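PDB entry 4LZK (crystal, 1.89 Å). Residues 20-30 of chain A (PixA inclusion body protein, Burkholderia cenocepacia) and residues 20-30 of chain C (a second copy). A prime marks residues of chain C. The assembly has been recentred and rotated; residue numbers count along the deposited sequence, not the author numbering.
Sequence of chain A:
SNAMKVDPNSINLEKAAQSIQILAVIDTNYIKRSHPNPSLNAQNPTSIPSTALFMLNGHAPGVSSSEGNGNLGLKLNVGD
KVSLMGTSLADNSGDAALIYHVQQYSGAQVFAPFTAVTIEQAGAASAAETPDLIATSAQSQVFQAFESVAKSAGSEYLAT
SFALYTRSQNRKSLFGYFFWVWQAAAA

Chain A, residues 20-30: IQILAVIDTNY
Chain C 20-30: IQILAVIDTNY

Side chains, with help from bound water, can join two strands whose backbones lie too far apart to hydrogen-bond, and the two copies of PixA inclusion body protein illustrate this well. In each, residues 20-26 form an extended strand (phi/psi near -110/126), Asp27 turns the chain (-82/84), and a helix starts at Thr28. The strands run antiparallel, at 175°, with axes 10.1 Å apart at closest approach. Leu23 faces Val25′ and Val25 faces Leu23′ (CA-CA 8.6 Å each); Gln21 CA is 9.0 Å from Asp27′ CA.

Strand alternation points Gln21, Leu23 and Val25 toward the partner. The apolar centre is buried: Leu23 CD2 lies 3.9 Å from Val25′ CG1, Val25 CG1 3.8 Å from Leu23′ CD2, and Val25 CG2 and Val25′ CG2 approach to 4.4 Å, a looser contact. Leucine (chi1 t, chi2 p) reaches across, while compact valine (t) fills the middle.

Polar groups flank this apolar patch. Long, flexible Gln21 (m, t, chi3 near -60°) carries its amide to the partner's helix start, where Asn29′ (m) and water suit a partly exposed position; Asn29 ND2 sits 3.2 Å from Gln21′ OE1. Water 3 links the copies, donating to Asp27 OD1 (2.5 Å) and Gln21′ OE1 (3.0 Å) while accepting from Asn29 N (2.7 Å). Asp27 (t) also caps its helix: Tyr30 N donates to Asp27 OD1 at 3.0 Å. The contact between the two stretches buries 280 Å², both sides summed.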

# COMPACT_ATOMS: atom_id res chain seq x y z
N ILE A 20 7.14 -7.74 -20.32
CA ILE A 20 7.11 -7.53 -18.90
C ILE A 20 7.61 -8.82 -18.22
O ILE A 20 7.10 -9.94 -18.58
CB ILE A 20 5.68 -7.25 -18.48
CG1 ILE A 20 5.21 -6.02 -19.27
CG2 ILE A 20 5.60 -6.99 -17.00
CD1 ILE A 20 3.74 -5.95 -19.42
N GLN A 21 8.56 -8.70 -17.31
CA GLN A 21 8.99 -9.88 -16.52
C GLN A 21 8.20 -9.89 -15.17
O GLN A 21 8.09 -8.82 -14.49
CB GLN A 21 10.48 -9.77 -16.29
CG GLN A 21 11.36 -9.69 -17.55
CD GLN A 21 12.87 -9.48 -17.18
OE1 GLN A 21 13.25 -8.52 -16.50
NE2 GLN A 21 13.67 -10.33 -17.64
N ILE A 22 7.60 -11.00 -14.83
CA ILE A 22 6.82 -11.18 -13.59
C ILE A 22 7.51 -12.27 -12.74
O ILE A 22 7.85 -13.37 -13.29
CB ILE A 22 5.39 -11.52 -13.87
CG1 ILE A 22 4.73 -10.53 -14.83
CG2 ILE A 22 4.56 -11.66 -12.64
CD1 ILE A 22 3.38 -11.02 -15.34
N LEU A 23 7.75 -12.00 -11.45
CA LEU A 23 8.35 -12.96 -10.56
C LEU A 23 7.40 -13.19 -9.40
O LEU A 23 6.99 -12.22 -8.74
CB LEU A 23 9.68 -12.51 -10.05
CG LEU A 23 10.35 -13.55 -9.18
CD1 LEU A 23 10.72 -14.80 -10.04
CD2 LEU A 23 11.57 -13.03 -8.51
N ALA A 24 7.01 -14.39 -9.20
CA ALA A 24 6.22 -14.76 -8.05
C ALA A 24 7.15 -15.33 -6.98
O ALA A 24 7.97 -16.24 -7.26
CB ALA A 24 5.18 -15.76 -8.47
N VAL A 25 7.14 -14.74 -5.78
CA VAL A 25 7.99 -15.15 -4.71
C VAL A 25 7.08 -15.73 -3.60
O VAL A 25 6.23 -15.04 -3.02
CB VAL A 25 8.80 -13.98 -4.18
CG1 VAL A 25 9.65 -14.33 -2.98
CG2 VAL A 25 9.69 -13.45 -5.28
N ILE A 26 7.28 -17.03 -3.36
CA ILE A 26 6.39 -17.85 -2.57
C ILE A 26 6.95 -18.10 -1.16
O ILE A 26 8.09 -18.53 -0.99
CB ILE A 26 6.19 -19.14 -3.34
CG1 ILE A 26 5.48 -18.76 -4.66
CG2 ILE A 26 5.43 -20.11 -2.49
CD1 ILE A 26 5.36 -19.88 -5.59
N ASP A 27 6.13 -17.81 -0.14
CA ASP A 27 6.56 -18.04 1.28
C ASP A 27 6.32 -19.53 1.59
O ASP A 27 5.27 -19.91 2.09
CB ASP A 27 5.85 -17.13 2.23
CG ASP A 27 6.33 -17.25 3.66
OD1 ASP A 27 7.06 -18.21 4.02
OD2 ASP A 27 5.94 -16.37 4.46
N THR A 28 7.28 -20.36 1.23
CA THR A 28 7.14 -21.79 1.39
C THR A 28 7.05 -22.22 2.86
O THR A 28 6.32 -23.16 3.20
CB THR A 28 8.24 -22.57 0.67
OG1 THR A 28 9.49 -22.15 1.16
CG2 THR A 28 8.18 -22.26 -0.83
N ASN A 29 7.70 -21.50 3.73
CA ASN A 29 7.58 -21.90 5.19
C ASN A 29 6.16 -21.63 5.72
O ASN A 29 5.58 -22.41 6.49
CB ASN A 29 8.60 -21.18 6.07
CG ASN A 29 10.05 -21.73 5.93
OD1 ASN A 29 10.29 -22.91 5.64
ND2 ASN A 29 11.02 -20.85 6.19
N TYR A 30 5.57 -20.53 5.29
CA TYR A 30 4.14 -20.26 5.56
C TYR A 30 3.21 -21.35 5.00
O TYR A 30 2.33 -21.86 5.67
CB TYR A 30 3.74 -18.92 4.99
CG TYR A 30 2.33 -18.44 5.29
CD1 TYR A 30 1.25 -18.81 4.52
CD2 TYR A 30 2.12 -17.55 6.34
CE1 TYR A 30 -0.04 -18.36 4.82
CE2 TYR A 30 0.85 -17.07 6.64
CZ TYR A 30 -0.22 -17.47 5.89
OH TYR A 30 -1.45 -16.93 6.24
N ILE C 20 14.25 -14.94 9.68
CA ILE C 20 13.52 -14.25 8.66
C ILE C 20 14.33 -14.35 7.36
O ILE C 20 15.49 -14.12 7.33
CB ILE C 20 13.43 -12.79 9.03
CG1 ILE C 20 12.72 -12.68 10.39
CG2 ILE C 20 12.65 -12.06 7.96
CD1 ILE C 20 13.02 -11.32 11.02
N GLN C 21 13.69 -14.78 6.31
CA GLN C 21 14.33 -14.78 5.04
C GLN C 21 13.97 -13.54 4.26
O GLN C 21 12.78 -13.17 4.15
CB GLN C 21 13.85 -16.03 4.26
CG GLN C 21 14.11 -17.40 4.87
CD GLN C 21 13.16 -18.44 4.24
OE1 GLN C 21 11.91 -18.34 4.38
NE2 GLN C 21 13.71 -19.42 3.62
N ILE C 22 14.98 -12.93 3.63
CA ILE C 22 14.72 -11.72 2.94
C ILE C 22 15.20 -11.92 1.50
O ILE C 22 16.27 -12.41 1.33
CB ILE C 22 15.43 -10.48 3.58
CG1 ILE C 22 15.02 -10.22 5.03
CG2 ILE C 22 15.21 -9.25 2.72
CD1 ILE C 22 15.96 -9.22 5.72
N LEU C 23 14.40 -11.52 0.50
CA LEU C 23 14.77 -11.59 -0.90
C LEU C 23 14.73 -10.21 -1.53
O LEU C 23 13.67 -9.51 -1.57
CB LEU C 23 13.91 -12.62 -1.68
CG LEU C 23 14.38 -12.92 -3.11
CD1 LEU C 23 15.73 -13.65 -3.08
CD2 LEU C 23 13.30 -13.71 -3.83
N ALA C 24 15.85 -9.81 -2.10
CA ALA C 24 15.88 -8.61 -2.88
C ALA C 24 15.78 -9.00 -4.34
O ALA C 24 16.53 -9.81 -4.79
CB ALA C 24 17.15 -7.73 -2.64
N VAL C 25 14.80 -8.40 -5.02
CA VAL C 25 14.53 -8.66 -6.43
C VAL C 25 14.79 -7.40 -7.24
O VAL C 25 14.08 -6.43 -7.09
CB VAL C 25 13.10 -9.17 -6.63
CG1 VAL C 25 12.77 -9.38 -8.14
CG2 VAL C 25 12.89 -10.44 -5.81
N ILE C 26 15.76 -7.43 -8.12
CA ILE C 26 16.29 -6.22 -8.72
C ILE C 26 15.87 -6.16 -10.17
O ILE C 26 15.94 -7.20 -10.88
CB ILE C 26 17.84 -6.23 -8.64
CG1 ILE C 26 18.23 -6.17 -7.16
CG2 ILE C 26 18.48 -5.07 -9.45
CD1 ILE C 26 19.37 -6.98 -6.76
N ASP C 27 15.33 -5.02 -10.59
CA ASP C 27 14.92 -4.77 -12.00
C ASP C 27 16.20 -4.39 -12.83
O ASP C 27 16.57 -3.22 -12.97
CB ASP C 27 13.84 -3.72 -12.08
CG ASP C 27 13.23 -3.53 -13.52
OD1 ASP C 27 13.79 -4.02 -14.50
OD2 ASP C 27 12.19 -2.86 -13.61
N THR C 28 16.89 -5.41 -13.29
CA THR C 28 18.16 -5.23 -13.93
C THR C 28 18.00 -4.47 -15.23
O THR C 28 18.86 -3.71 -15.60
CB THR C 28 18.93 -6.57 -14.09
OG1 THR C 28 18.13 -7.53 -14.79
CG2 THR C 28 19.37 -7.06 -12.75
N ASN C 29 16.90 -4.67 -15.96
CA ASN C 29 16.63 -3.88 -17.18
C ASN C 29 16.51 -2.39 -16.91
O ASN C 29 17.00 -1.56 -17.67
CB ASN C 29 15.42 -4.41 -17.91
CG ASN C 29 15.72 -5.76 -18.59
OD1 ASN C 29 16.87 -6.08 -18.87
ND2 ASN C 29 14.68 -6.55 -18.83
N TYR C 30 15.86 -2.05 -15.83
CA TYR C 30 15.76 -0.68 -15.44
C TYR C 30 17.13 -0.07 -15.11
O TYR C 30 17.46 1.08 -15.55
CB TYR C 30 14.82 -0.54 -14.25
CG TYR C 30 14.75 0.89 -13.83
CD1 TYR C 30 14.55 1.87 -14.79
CD2 TYR C 30 14.98 1.29 -12.51
CE1 TYR C 30 14.53 3.20 -14.45
CE2 TYR C 30 14.95 2.62 -12.16
CZ TYR C 30 14.72 3.57 -13.14
OH TYR C 30 14.68 4.92 -12.84
O HOH W 1 15.59 -8.24 -14.05
O HOH W 2 12.26 -6.00 -16.48
O HOH W 3 9.24 -19.30 3.49